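Local structure of pyocin S5 (Pseudomonas aeruginosa PAO1, 6THK) at residues P235-L247 / L299-E311. The protein probably kills susceptible bacteria as a pore-forming bacteriocin, depolarising the cytoplasmic membrane once it has been imported into the target cell. The protein carries 1 engineered substitution. Residues are numbered along the deposited sequence; the frame is centred on the assembly and turned at random.
Sequences PTPEQWLERATRL and LNAETTRRRTEAE
Leu241 is the knob of this antiparallel helix pair, set in a hole made by Leu299, Glu302, Thr303 and Arg306. Leu241 CB lies 3.7 Å from Thr303 OG1. CG, anti to the carbonyl carbon (chi1 -87°), carries the branches inward: Leu241 CD1 reaches Arg306 CG at 3.7 Å and also the CG of Glu302, while Leu241 CD2 meets Leu299 CD2 at 3.8 Å. One turn on, Leu299 CD1 packs against Ala244 CB, and Thr245 OG1 is 3.6 Å from Leu299 CD1. That hydroxyl donates to Leu241 O within its own helix, from above the carbonyl plane, and accepts from a water that also donates to Asn300 OD1. At the other end Pro237 CB sits 3.5 Å above one face of the Arg306 guanidinium, offset toward its rim; the Arg306 chain, bent at chi2 (-70°), puts that group beside the proline. Arg306 also joins a salt-bridge network with Glu302, Arg305 and Glu309. Glu238 crosses Arg307 at about a right angle, OE1 against CG; Glu238 OE2 lies at the guanidinium edge, in its plane, 3.8 Å from Arg307 NE in a long salt bridge, the carboxylate turned 77° from it. The start of helix 237-267 is thus laid against helix 272-338; from Leu241 onward the pair falls within a predicted coiled coil. With no direct hydrogen bond between the segments, the contact combines one buried leucine, aliphatic stems, a water bridge and a loose charge pair, consistent with a seam near the surface.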
loop_
_atom_site.group_PDB
_atom_site.type_symbol
_atom_site.label_atom_id
_atom_site.label_comp_id
_atom_site.label_asym_id
_atom_site.label_seq_id
_atom_site.Cartn_x
_atom_site.Cartn_y
_atom_site.Cartn_z
ATOM N N PRO A 235 15.965 6.021 -10.333
ATOM C CA PRO A 235 14.569 6.216 -10.749
ATOM C C PRO A 235 14.017 7.609 -10.477
ATOM O O PRO A 235 14.296 8.188 -9.439
ATOM C CB PRO A 235 13.819 5.134 -9.964
ATOM C CG PRO A 235 14.593 4.981 -8.717
ATOM C CD PRO A 235 16.043 5.195 -9.105
ATOM N N THR A 236 13.236 8.144 -11.416
ATOM C CA THR A 236 12.571 9.444 -11.230
ATOM C C THR A 236 11.352 9.167 -10.345
ATOM O O THR A 236 10.866 8.030 -10.361
ATOM C CB THR A 236 12.110 10.053 -12.582
ATOM O OG1 THR A 236 11.248 9.141 -13.276
ATOM C CG2 THR A 236 13.277 10.485 -13.479
ATOM N N PRO A 237 10.828 10.166 -9.642
ATOM C CA PRO A 237 9.649 9.892 -8.817
ATOM C C PRO A 237 8.465 9.311 -9.601
ATOM O O PRO A 237 7.688 8.567 -9.033
ATOM C CB PRO A 237 9.311 11.262 -8.248
ATOM C CG PRO A 237 10.630 11.945 -8.170
ATOM C CD PRO A 237 11.369 11.509 -9.399
ATOM N N GLU A 238 8.362 9.609 -10.889
ATOM C CA GLU A 238 7.269 9.090 -11.708
ATOM C C GLU A 238 7.430 7.598 -11.973
ATOM O O GLU A 238 6.456 6.882 -12.165
ATOM C CB GLU A 238 7.192 9.842 -13.032
ATOM C CG GLU A 238 6.008 10.780 -13.163
ATOM C CD GLU A 238 5.812 11.260 -14.588
ATOM O OE1 GLU A 238 5.999 12.465 -14.850
ATOM O OE2 GLU A 238 5.473 10.428 -15.452
ATOM N N GLN A 239 8.675 7.145 -12.004
ATOM C CA GLN A 239 9.014 5.737 -12.219
ATOM C C GLN A 239 8.656 4.865 -11.014
ATOM O O GLN A 239 8.031 3.811 -11.204
ATOM C CB GLN A 239 10.496 5.573 -12.558
ATOM C CG GLN A 239 10.849 5.881 -14.008
ATOM C CD GLN A 239 12.345 5.904 -14.195
ATOM O OE1 GLN A 239 13.012 4.866 -14.252
ATOM N NE2 GLN A 239 12.911 7.095 -14.269
ATOM N N TRP A 240 9.051 5.289 -9.776
ATOM C CA TRP A 240 8.754 4.504 -8.581
ATOM C C TRP A 240 7.283 4.628 -8.182
ATOM O O TRP A 240 6.757 3.686 -7.588
ATOM C CB TRP A 240 9.729 4.747 -7.409
ATOM C CG TRP A 240 9.549 5.993 -6.593
ATOM C CD1 TRP A 240 8.497 6.299 -5.776
ATOM C CD2 TRP A 240 10.544 7.008 -6.363
ATOM N NE1 TRP A 240 8.727 7.498 -5.133
ATOM C CE2 TRP A 240 9.982 7.951 -5.468
ATOM C CE3 TRP A 240 11.843 7.234 -6.857
ATOM C CZ2 TRP A 240 10.679 9.094 -5.052
ATOM C CZ3 TRP A 240 12.530 8.367 -6.443
ATOM C CH2 TRP A 240 11.950 9.280 -5.552
ATOM N N LEU A 241 6.621 5.703 -8.590
ATOM C CA LEU A 241 5.203 5.865 -8.315
ATOM C C LEU A 241 4.435 4.884 -9.192
ATOM O O LEU A 241 3.476 4.275 -8.747
ATOM C CB LEU A 241 4.749 7.291 -8.589
ATOM C CG LEU A 241 4.915 8.266 -7.428
ATOM C CD1 LEU A 241 4.772 9.700 -7.895
ATOM C CD2 LEU A 241 3.941 7.960 -6.310
ATOM N N GLU A 242 4.860 4.744 -10.443
ATOM C CA GLU A 242 4.244 3.796 -11.378
ATOM C C GLU A 242 4.323 2.351 -10.824
ATOM O O GLU A 242 3.322 1.641 -10.836
ATOM C CB GLU A 242 4.916 3.869 -12.757
ATOM C CG GLU A 242 4.160 4.716 -13.764
ATOM C CD GLU A 242 4.612 4.560 -15.205
ATOM O OE1 GLU A 242 4.803 5.598 -15.879
ATOM O OE2 GLU A 242 4.760 3.405 -15.668
ATOM N N ARG A 243 5.509 1.947 -10.325
ATOM C CA ARG A 243 5.765 0.634 -9.745
ATOM C C ARG A 243 4.912 0.426 -8.487
ATOM O O ARG A 243 4.319 -0.638 -8.341
ATOM C CB ARG A 243 7.268 0.452 -9.451
ATOM C CG ARG A 243 7.634 -0.886 -8.808
ATOM C CD ARG A 243 9.134 -1.057 -8.637
ATOM N NE ARG A 243 9.768 -1.637 -9.822
ATOM C CZ ARG A 243 10.974 -2.199 -9.825
ATOM N NH1 ARG A 243 11.692 -2.249 -8.709
ATOM N NH2 ARG A 243 11.471 -2.712 -10.941
ATOM N N ALA A 244 4.816 1.445 -7.608
ATOM C CA ALA A 244 4.024 1.347 -6.376
ATOM C C ALA A 244 2.543 1.258 -6.703
ATOM O O ALA A 244 1.827 0.523 -6.032
ATOM C CB ALA A 244 4.297 2.525 -5.470
ATOM N N THR A 245 2.091 1.976 -7.748
ATOM C CA THR A 245 0.709 1.955 -8.217
ATOM C C THR A 245 0.366 0.559 -8.751
ATOM O O THR A 245 -0.739 0.068 -8.505
ATOM C CB THR A 245 0.467 3.101 -9.203
ATOM O OG1 THR A 245 0.717 4.339 -8.531
ATOM C CG2 THR A 245 -0.947 3.117 -9.750
ATOM N N ARG A 246 1.337 -0.103 -9.422
ATOM C CA ARG A 246 1.148 -1.444 -9.959
ATOM C C ARG A 246 0.981 -2.486 -8.864
ATOM O O ARG A 246 0.108 -3.350 -8.982
ATOM C CB ARG A 246 2.266 -1.814 -10.938
ATOM C CG ARG A 246 1.924 -1.434 -12.366
ATOM C CD ARG A 246 3.037 -1.725 -13.359
ATOM N NE ARG A 246 3.394 -0.533 -14.133
ATOM C CZ ARG A 246 2.766 -0.115 -15.233
ATOM N NH1 ARG A 246 1.730 -0.800 -15.712
ATOM N NH2 ARG A 246 3.161 0.984 -15.856
ATOM N N LEU A 247 1.766 -2.382 -7.780
ATOM C CA LEU A 247 1.682 -3.294 -6.648
ATOM C C LEU A 247 0.335 -3.197 -5.946
ATOM O O LEU A 247 -0.298 -4.221 -5.708
ATOM C CB LEU A 247 2.822 -3.041 -5.642
ATOM C CG LEU A 247 4.222 -3.521 -6.032
ATOM C CD1 LEU A 247 5.208 -3.192 -4.952
ATOM C CD2 LEU A 247 4.250 -5.020 -6.279
ATOM N N LEU A 299 -1.486 7.804 -4.059
ATOM C CA LEU A 299 -0.558 7.543 -5.162
ATOM C C LEU A 299 -0.979 8.254 -6.453
ATOM O O LEU A 299 -0.118 8.743 -7.175
ATOM C CB LEU A 299 -0.404 6.035 -5.433
ATOM C CG LEU A 299 0.387 5.163 -4.448
ATOM C CD1 LEU A 299 0.580 3.767 -5.015
ATOM C CD2 LEU A 299 1.745 5.749 -4.111
ATOM N N ASN A 300 -2.292 8.290 -6.743
ATOM C CA ASN A 300 -2.875 8.933 -7.918
ATOM C C ASN A 300 -2.696 10.436 -7.862
ATOM O O ASN A 300 -2.406 11.056 -8.882
ATOM C CB ASN A 300 -4.356 8.607 -8.022
ATOM C CG ASN A 300 -4.666 7.187 -8.401
ATOM O OD1 ASN A 300 -3.812 6.430 -8.891
ATOM N ND2 ASN A 300 -5.918 6.815 -8.194
ATOM N N ALA A 301 -2.858 11.008 -6.661
ATOM C CA ALA A 301 -2.721 12.425 -6.391
ATOM C C ALA A 301 -1.257 12.848 -6.558
ATOM O O ALA A 301 -0.982 13.821 -7.272
ATOM C CB ALA A 301 -3.221 12.732 -4.987
ATOM N N GLU A 302 -0.363 12.101 -5.926
ATOM C CA GLU A 302 1.065 12.350 -5.977
ATOM C C GLU A 302 1.581 12.216 -7.402
ATOM O O GLU A 302 2.429 12.981 -7.831
ATOM C CB GLU A 302 1.786 11.384 -5.040
ATOM C CG GLU A 302 3.287 11.559 -4.963
ATOM C CD GLU A 302 3.695 12.940 -4.503
ATOM O OE1 GLU A 302 4.167 13.725 -5.345
ATOM O OE2 GLU A 302 3.555 13.239 -3.304
ATOM N N THR A 303 1.062 11.244 -8.140
ATOM C CA THR A 303 1.475 11.060 -9.521
ATOM C C THR A 303 1.086 12.283 -10.343
ATOM O O THR A 303 1.859 12.758 -11.158
ATOM C CB THR A 303 0.850 9.804 -10.148
ATOM O OG1 THR A 303 1.377 8.642 -9.511
ATOM C CG2 THR A 303 1.175 9.735 -11.611
ATOM N N THR A 304 -0.115 12.795 -10.107
ATOM C CA THR A 304 -0.603 13.972 -10.797
ATOM C C THR A 304 0.261 15.177 -10.468
ATOM O O THR A 304 0.545 15.992 -11.329
ATOM C CB THR A 304 -2.050 14.282 -10.405
ATOM O OG1 THR A 304 -2.909 13.272 -10.933
ATOM C CG2 THR A 304 -2.469 15.619 -10.954
ATOM N N ARG A 305 0.663 15.297 -9.208
ATOM C CA ARG A 305 1.504 16.406 -8.798
ATOM C C ARG A 305 2.837 16.338 -9.527
ATOM O O ARG A 305 3.342 17.345 -9.998
ATOM C CB ARG A 305 1.723 16.392 -7.280
ATOM C CG ARG A 305 3.124 16.802 -6.841
ATOM C CD ARG A 305 3.280 16.820 -5.325
ATOM N NE ARG A 305 4.673 16.656 -4.913
ATOM C CZ ARG A 305 5.064 16.329 -3.683
ATOM N NH1 ARG A 305 4.170 16.121 -2.731
ATOM N NH2 ARG A 305 6.351 16.200 -3.407
ATOM N N ARG A 306 3.397 15.138 -9.618
ATOM C CA ARG A 306 4.670 14.931 -10.288
ATOM C C ARG A 306 4.614 15.226 -11.775
ATOM O O ARG A 306 5.518 15.829 -12.326
ATOM C CB ARG A 306 5.160 13.502 -10.063
ATOM C CG ARG A 306 5.577 13.200 -8.635
ATOM C CD ARG A 306 6.851 13.928 -8.268
ATOM N NE ARG A 306 7.193 13.751 -6.865
ATOM C CZ ARG A 306 8.263 14.287 -6.286
ATOM N NH1 ARG A 306 9.093 15.036 -6.989
ATOM N NH2 ARG A 306 8.500 14.081 -5.003
ATOM N N ARG A 307 3.547 14.784 -12.423
ATOM C CA ARG A 307 3.378 14.999 -13.850
ATOM C C ARG A 307 3.243 16.471 -14.194
ATOM O O ARG A 307 3.798 16.933 -15.180
ATOM C CB ARG A 307 2.176 14.218 -14.371
ATOM C CG ARG A 307 2.528 12.810 -14.811
ATOM C CD ARG A 307 1.331 11.881 -14.795
ATOM N NE ARG A 307 1.740 10.496 -14.983
ATOM C CZ ARG A 307 0.907 9.486 -15.195
ATOM N NH1 ARG A 307 -0.398 9.693 -15.245
ATOM N NH2 ARG A 307 1.383 8.266 -15.351
ATOM N N THR A 308 2.489 17.197 -13.379
ATOM C CA THR A 308 2.285 18.619 -13.577
ATOM C C THR A 308 3.595 19.361 -13.430
ATOM O O THR A 308 3.902 20.257 -14.201
ATOM C CB THR A 308 1.286 19.179 -12.567
ATOM O OG1 THR A 308 0.051 18.474 -12.688
ATOM C CG2 THR A 308 1.036 20.632 -12.833
ATOM N N GLU A 309 4.372 18.955 -12.434
ATOM C CA GLU A 309 5.668 19.543 -12.151
ATOM C C GLU A 309 6.623 19.326 -13.312
ATOM O O GLU A 309 7.416 20.192 -13.627
ATOM C CB GLU A 309 6.248 18.970 -10.857
ATOM C CG GLU A 309 7.624 19.497 -10.502
ATOM C CD GLU A 309 8.239 18.771 -9.323
ATOM O OE1 GLU A 309 8.760 19.447 -8.413
ATOM O OE2 GLU A 309 8.200 17.524 -9.305
ATOM N N ALA A 310 6.566 18.155 -13.928
ATOM C CA ALA A 310 7.434 17.860 -15.055
ATOM C C ALA A 310 7.036 18.677 -16.273
ATOM O O ALA A 310 7.875 19.019 -17.092
ATOM C CB ALA A 310 7.404 16.381 -15.375
ATOM N N GLU A 311 5.749 18.971 -16.394
ATOM C CA GLU A 311 5.235 19.768 -17.502
ATOM C C GLU A 311 5.677 21.220 -17.347
ATOM O O GLU A 311 6.044 21.847 -18.338
ATOM C CB GLU A 311 3.703 19.660 -17.588
ATOM C CG GLU A 311 3.155 19.770 -19.006
ATOM C CD GLU A 311 3.378 18.596 -19.949
ATOM O OE1 GLU A 311 2.957 18.707 -21.124
ATOM O OE2 GLU A 311 3.958 17.571 -19.522
HETATM O O HOH W 1 3.956 8.659 -14.707
HETATM O O HOH W 2 -0.861 6.697 -9.258
#